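Long-range contacts in DNA-binding transcriptional repressor YiaJ (Escherichia coli, PDB 1YSQ), which represses transcription of the yiaKLMNOPQRS operon, which may serve the use of 2,3-diketo-L-gulonate, and is represented here by its C-terminal IclR-type effector-binding domain: residues T28-S32 against I42-E46; M62-C66 against S84-S88. The contacts are given in a common frame with arbitrary orientation. Residues are numbered along the deposited sequence.

Contact 1: residues T28-S32 against I42-E46; sequences TINFS and IYKLE
The two strands of an antiparallel beta hairpin, 28-35 and 38-45, pair here within the sheet of the IclR effector-binding domain, a member of the GAF clan. Both backbones are extended except at Ile42, where a bulge brings phi/psi to -92/-12°; the axes lie 4.8 Å apart at 175°. Ile29-Leu45 and Phe31-Tyr43 are hydrogen-bonded pairs flanking the non-hydrogen-bonded pair Asn30-Lys44. Ile29 N donates to Leu45 O (3.0 Å), Leu45 N to Ile29 O (2.9 Å) and Phe31 N to Tyr43 O (3.0 Å). Phe31 O receives both Ile42 N (3.0 Å) and, weakly, Tyr43 N (3.2 Å), because Ile42 and Tyr43 together oppose Phe31 in a classic beta bulge. Phe31 (chi1 t) loses the largest area to the partner strand: its CE2 lies 3.8 Å from CD1 of Ile42 (p, t), its CB 3.9 Å from Tyr43 CB. Ile29 (m, m) shares this face, its CB 4.4 Å from Leu45 CB, and helix 8-25 packs on Ile29 and Tyr43. On the other face Lys44 extends all-t, Lys44 CE 3.6 Å from Thr28 CG2, and its NZ salt-bridges Glu46 OE2 at 2.8 Å. One water joins Thr28 OG1 (2.8 Å), Lys44 NZ (3.0 Å) and Glu46 OE1 (2.7 Å).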
loop_
_atom_site.group_PDB
_atom_site.type_symbol
_atom_site.label_atom_id
_atom_site.label_comp_id
_atom_site.label_asym_id
_atom_site.label_seq_id
_atom_site.Cartn_x
_atom_site.Cartn_y
_atom_site.Cartn_z
ATOM N N THR A 28 4.491 -8.194 -8.204
ATOM C CA THR A 28 4.787 -6.752 -8.129
ATOM C C THR A 28 4.937 -6.288 -6.685
ATOM O O THR A 28 4.022 -6.527 -5.864
ATOM C CB THR A 28 3.625 -5.960 -8.729
ATOM O OG1 THR A 28 3.458 -6.292 -10.122
ATOM C CG2 THR A 28 3.928 -4.417 -8.696
ATOM N N ILE A 29 6.050 -5.614 -6.385
ATOM C CA ILE A 29 6.251 -5.026 -5.065
ATOM C C ILE A 29 6.280 -3.516 -5.214
ATOM O O ILE A 29 7.039 -2.991 -6.022
ATOM C CB ILE A 29 7.567 -5.544 -4.388
ATOM C CG1 ILE A 29 7.642 -7.086 -4.373
ATOM C CG2 ILE A 29 7.755 -4.940 -2.969
ATOM C CD1 ILE A 29 6.443 -7.838 -3.759
ATOM N N ASN A 30 5.441 -2.829 -4.433
ATOM C CA ASN A 30 5.347 -1.362 -4.431
ATOM C C ASN A 30 5.800 -0.835 -3.089
ATOM O O ASN A 30 5.513 -1.436 -2.045
ATOM C CB ASN A 30 3.888 -0.903 -4.618
ATOM C CG ASN A 30 3.193 -1.610 -5.765
ATOM O OD1 ASN A 30 2.320 -2.464 -5.568
ATOM N ND2 ASN A 30 3.584 -1.267 -6.969
ATOM N N PHE A 31 6.468 0.311 -3.116
ATOM C CA PHE A 31 6.920 0.954 -1.881
ATOM C C PHE A 31 6.674 2.447 -2.016
ATOM O O PHE A 31 7.192 3.092 -2.933
ATOM C CB PHE A 31 8.406 0.661 -1.665
ATOM C CG PHE A 31 8.951 1.163 -0.360
ATOM C CD1 PHE A 31 8.454 0.692 0.855
ATOM C CD2 PHE A 31 9.993 2.075 -0.338
ATOM C CE1 PHE A 31 8.973 1.159 2.082
ATOM C CE2 PHE A 31 10.518 2.534 0.894
ATOM C CZ PHE A 31 10.000 2.077 2.091
ATOM N N SER A 32 5.855 2.983 -1.117
ATOM C CA SER A 32 5.484 4.385 -1.186
ATOM C C SER A 32 5.863 5.157 0.071
ATOM O O SER A 32 6.138 4.553 1.120
ATOM C CB SER A 32 3.977 4.522 -1.442
ATOM O OG SER A 32 3.256 4.249 -0.238
ATOM N N ILE A 42 7.703 5.509 -4.639
ATOM C CA ILE A 42 9.139 5.810 -4.730
ATOM C C ILE A 42 9.983 4.652 -5.231
ATOM O O ILE A 42 11.149 4.838 -5.584
ATOM C CB ILE A 42 9.682 6.389 -3.397
ATOM C CG1 ILE A 42 9.556 5.364 -2.249
ATOM C CG2 ILE A 42 8.963 7.725 -3.083
ATOM C CD1 ILE A 42 10.253 5.798 -0.947
ATOM N N TYR A 43 9.399 3.460 -5.282
ATOM C CA TYR A 43 10.152 2.274 -5.639
ATOM C C TYR A 43 9.161 1.209 -6.082
ATOM O O TYR A 43 8.094 1.036 -5.471
ATOM C CB TYR A 43 10.958 1.850 -4.414
ATOM C CG TYR A 43 11.775 0.597 -4.516
ATOM C CD1 TYR A 43 13.156 0.661 -4.619
ATOM C CD2 TYR A 43 11.176 -0.660 -4.425
ATOM C CE1 TYR A 43 13.927 -0.495 -4.665
ATOM C CE2 TYR A 43 11.935 -1.812 -4.469
ATOM C CZ TYR A 43 13.308 -1.722 -4.583
ATOM O OH TYR A 43 14.068 -2.871 -4.608
ATOM N N LYS A 44 9.488 0.528 -7.169
ATOM C CA LYS A 44 8.624 -0.530 -7.699
ATOM C C LYS A 44 9.446 -1.649 -8.350
ATOM O O LYS A 44 10.379 -1.376 -9.095
ATOM C CB LYS A 44 7.606 0.033 -8.715
ATOM C CG LYS A 44 6.560 -0.992 -9.161
ATOM C CD LYS A 44 5.812 -0.560 -10.421
ATOM C CE LYS A 44 4.736 -1.606 -10.794
ATOM N NZ LYS A 44 4.227 -1.446 -12.231
ATOM N N LEU A 45 9.081 -2.896 -8.052
ATOM C CA LEU A 45 9.630 -4.066 -8.742
ATOM C C LEU A 45 8.535 -4.762 -9.521
ATOM O O LEU A 45 7.487 -5.114 -8.978
ATOM C CB LEU A 45 10.281 -5.063 -7.754
ATOM C CG LEU A 45 11.407 -4.460 -6.899
ATOM C CD1 LEU A 45 11.788 -5.370 -5.761
ATOM C CD2 LEU A 45 12.650 -4.102 -7.751
ATOM N N GLU A 46 8.788 -4.974 -10.807
ATOM C CA GLU A 46 7.879 -5.728 -11.650
ATOM C C GLU A 46 7.846 -7.195 -11.214
ATOM O O GLU A 46 8.788 -7.654 -10.574
ATOM C CB GLU A 46 8.323 -5.604 -13.118
ATOM C CG GLU A 46 8.150 -4.204 -13.715
ATOM C CD GLU A 46 6.706 -3.687 -13.660
ATOM O OE1 GLU A 46 5.764 -4.492 -13.788
ATOM O OE2 GLU A 46 6.508 -2.461 -13.506
HETATM O O HOH W 1 3.563 -4.403 -12.150
#

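Contact 2: residues M62-C66 against S84-S88; sequences MPLYC and SYWES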
loop_
_atom_site.group_PDB
_atom_site.type_symbol
_atom_site.label_atom_id
_atom_site.label_comp_id
_atom_site.label_asym_id
_atom_site.label_seq_id
_atom_site.Cartn_x
_atom_site.Cartn_y
_atom_site.Cartn_z
ATOM N N MET A 62 -0.496 8.665 -6.067
ATOM C CA MET A 62 -1.606 7.766 -5.946
ATOM C C MET A 62 -2.633 8.437 -4.938
ATOM O O MET A 62 -2.234 8.792 -3.817
ATOM C CB MET A 62 -0.975 6.353 -5.597
ATOM C CG MET A 62 0.787 6.020 -6.007
ATOM S SD MET A 62 0.774 4.322 -5.747
ATOM C CE MET A 62 1.776 4.282 -4.415
ATOM N N PRO A 63 -3.910 8.705 -5.318
ATOM C CA PRO A 63 -4.855 9.328 -4.355
ATOM C C PRO A 63 -5.113 8.423 -3.142
ATOM O O PRO A 63 -5.146 7.193 -3.279
ATOM C CB PRO A 63 -6.161 9.484 -5.150
ATOM C CG PRO A 63 -5.763 9.376 -6.596
ATOM C CD PRO A 63 -4.569 8.435 -6.613
ATOM N N LEU A 64 -5.268 9.017 -1.970
ATOM C CA LEU A 64 -5.411 8.222 -0.743
ATOM C C LEU A 64 -6.610 7.268 -0.756
ATOM O O LEU A 64 -6.502 6.144 -0.260
ATOM C CB LEU A 64 -5.487 9.127 0.494
ATOM C CG LEU A 64 -4.252 10.012 0.800
ATOM C CD1 LEU A 64 -4.474 10.774 2.103
ATOM C CD2 LEU A 64 -2.947 9.247 0.847
ATOM N N TYR A 65 -7.737 7.716 -1.323
ATOM C CA TYR A 65 -9.016 7.005 -1.167
ATOM C C TYR A 65 -9.109 5.685 -1.947
ATOM O O TYR A 65 -9.923 4.833 -1.609
ATOM C CB TYR A 65 -10.201 7.918 -1.534
ATOM C CG TYR A 65 -10.468 7.977 -3.023
ATOM C CD1 TYR A 65 -11.500 7.226 -3.602
ATOM C CD2 TYR A 65 -9.670 8.768 -3.856
ATOM C CE1 TYR A 65 -11.732 7.250 -4.982
ATOM C CE2 TYR A 65 -9.892 8.818 -5.234
ATOM C CZ TYR A 65 -10.924 8.047 -5.790
ATOM O OH TYR A 65 -11.152 8.109 -7.150
ATOM N N CYS A 66 -8.291 5.533 -2.995
ATOM C CA CYS A 66 -8.370 4.355 -3.879
ATOM C C CYS A 66 -7.062 3.543 -3.901
ATOM O O CYS A 66 -6.928 2.602 -4.673
ATOM C CB CYS A 66 -8.795 4.776 -5.309
ATOM S SG CYS A 66 -7.687 5.997 -6.046
ATOM N N SER A 84 -12.226 16.240 6.333
ATOM C CA SER A 84 -11.792 17.399 5.540
ATOM C C SER A 84 -11.340 16.974 4.143
ATOM O O SER A 84 -11.560 17.691 3.176
ATOM C CB SER A 84 -10.669 18.184 6.238
ATOM O OG SER A 84 -11.040 18.512 7.569
ATOM N N TYR A 85 -10.709 15.804 4.050
ATOM C CA TYR A 85 -10.311 15.233 2.765
ATOM C C TYR A 85 -11.535 15.050 1.873
ATOM O O TYR A 85 -11.517 15.455 0.716
ATOM C CB TYR A 85 -9.562 13.906 2.986
ATOM C CG TYR A 85 -9.152 13.172 1.723
ATOM C CD1 TYR A 85 -7.897 13.375 1.148
ATOM C CD2 TYR A 85 -10.011 12.244 1.124
ATOM C CE1 TYR A 85 -7.510 12.691 -0.015
ATOM C CE2 TYR A 85 -9.642 11.563 -0.039
ATOM C CZ TYR A 85 -8.397 11.777 -0.595
ATOM O OH TYR A 85 -8.040 11.079 -1.732
ATOM N N TRP A 86 -12.594 14.440 2.409
ATOM C CA TRP A 86 -13.832 14.247 1.643
ATOM C C TRP A 86 -14.439 15.587 1.210
ATOM O O TRP A 86 -14.931 15.721 0.087
ATOM C CB TRP A 86 -14.865 13.403 2.422
ATOM C CG TRP A 86 -15.216 12.141 1.691
ATOM C CD1 TRP A 86 -16.349 11.890 0.970
ATOM C CD2 TRP A 86 -14.404 10.966 1.580
ATOM N NE1 TRP A 86 -16.298 10.631 0.418
ATOM C CE2 TRP A 86 -15.116 10.035 0.782
ATOM C CE3 TRP A 86 -13.146 10.593 2.094
ATOM C CZ2 TRP A 86 -14.612 8.763 0.471
ATOM C CZ3 TRP A 86 -12.644 9.326 1.781
ATOM C CH2 TRP A 86 -13.374 8.431 0.980
ATOM N N GLU A 87 -14.389 16.574 2.098
ATOM C CA GLU A 87 -14.955 17.890 1.794
ATOM C C GLU A 87 -14.198 18.562 0.650
ATOM O O GLU A 87 -14.811 19.129 -0.269
ATOM C CB GLU A 87 -14.964 18.771 3.043
ATOM C CG GLU A 87 -16.107 18.448 3.992
ATOM C CD GLU A 87 -15.887 18.960 5.409
ATOM O OE1 GLU A 87 -15.075 19.892 5.612
ATOM O OE2 GLU A 87 -16.539 18.422 6.332
ATOM N N SER A 88 -12.870 18.450 0.690
ATOM C CA SER A 88 -11.978 19.169 -0.221
ATOM C C SER A 88 -11.589 18.396 -1.496
ATOM O O SER A 88 -10.985 18.979 -2.394
ATOM C CB SER A 88 -10.697 19.560 0.529
ATOM O OG SER A 88 -9.989 18.385 0.893
HETATM O O HOH W 2 -6.103 12.184 -3.075
#
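Ser84 sits in the last turns of helix 79-88, out of reach of 62-66, and its O accepts both Ser88 N and Ser88 OG, each at 2.9 Å. Next comes Tyr85. With chi1 near 177° its side chain reaches straight across to the turn after strand 61-63, and its OH ends beside the backbone there: Tyr65 N donates a weak hydrogen bond to Tyr85 OH at 3.4 Å, and a water 2.6 Å from Tyr85 OH weakly accepts from Leu64 N at 3.5 Å. Leu64 CB lies 4.1 Å from Tyr85 CZ and Tyr65 CB 4.0 Å from Tyr85 CE2, so the phenol is held by carbon contacts as well as polar ones; Tyr85 OH also meets the edge of the Tyr65 ring, 3.5 Å from Tyr65 CD2. This is how the helical region following the edge strand of the IclR effector-binding domain is joined to that strand's exit: the chain leaves strand 61-63, runs through helices 68-75 and 79-88, and the Tyr85 side chain reaches back to it. Trp86 leaves the helix sideways, but with chi1 at -119°, between wells, its ring end comes nearer, CH2 4.1 Å from Tyr65 CB; its NE1 hydrogen-bonds to Thr102 O, and Tyr65 OH to Gln94 O. At Ser88 the helix ends.

From the N terminus the chain passes through helix 8-25 into strand 28-35, turns back along 38-45, and there contact 1 closes a tight loop of nine intervening residues. Only later does contact 2 open, at strand 61-63, the neighbour of 38-45 at one edge of the sheet; it closes a loop of 17 residues, mostly helical, when helix 79-88 comes back. The two loops are therefore in series, neither crossing nor nesting. Contact 1 ties strand to strand, contact 2 a strand exit to a helix. Their centres are 22 Å apart, yet Ser32 CB packs 3.7 Å from Met62 CE, and Met69 of helix 68-75 touches both residues.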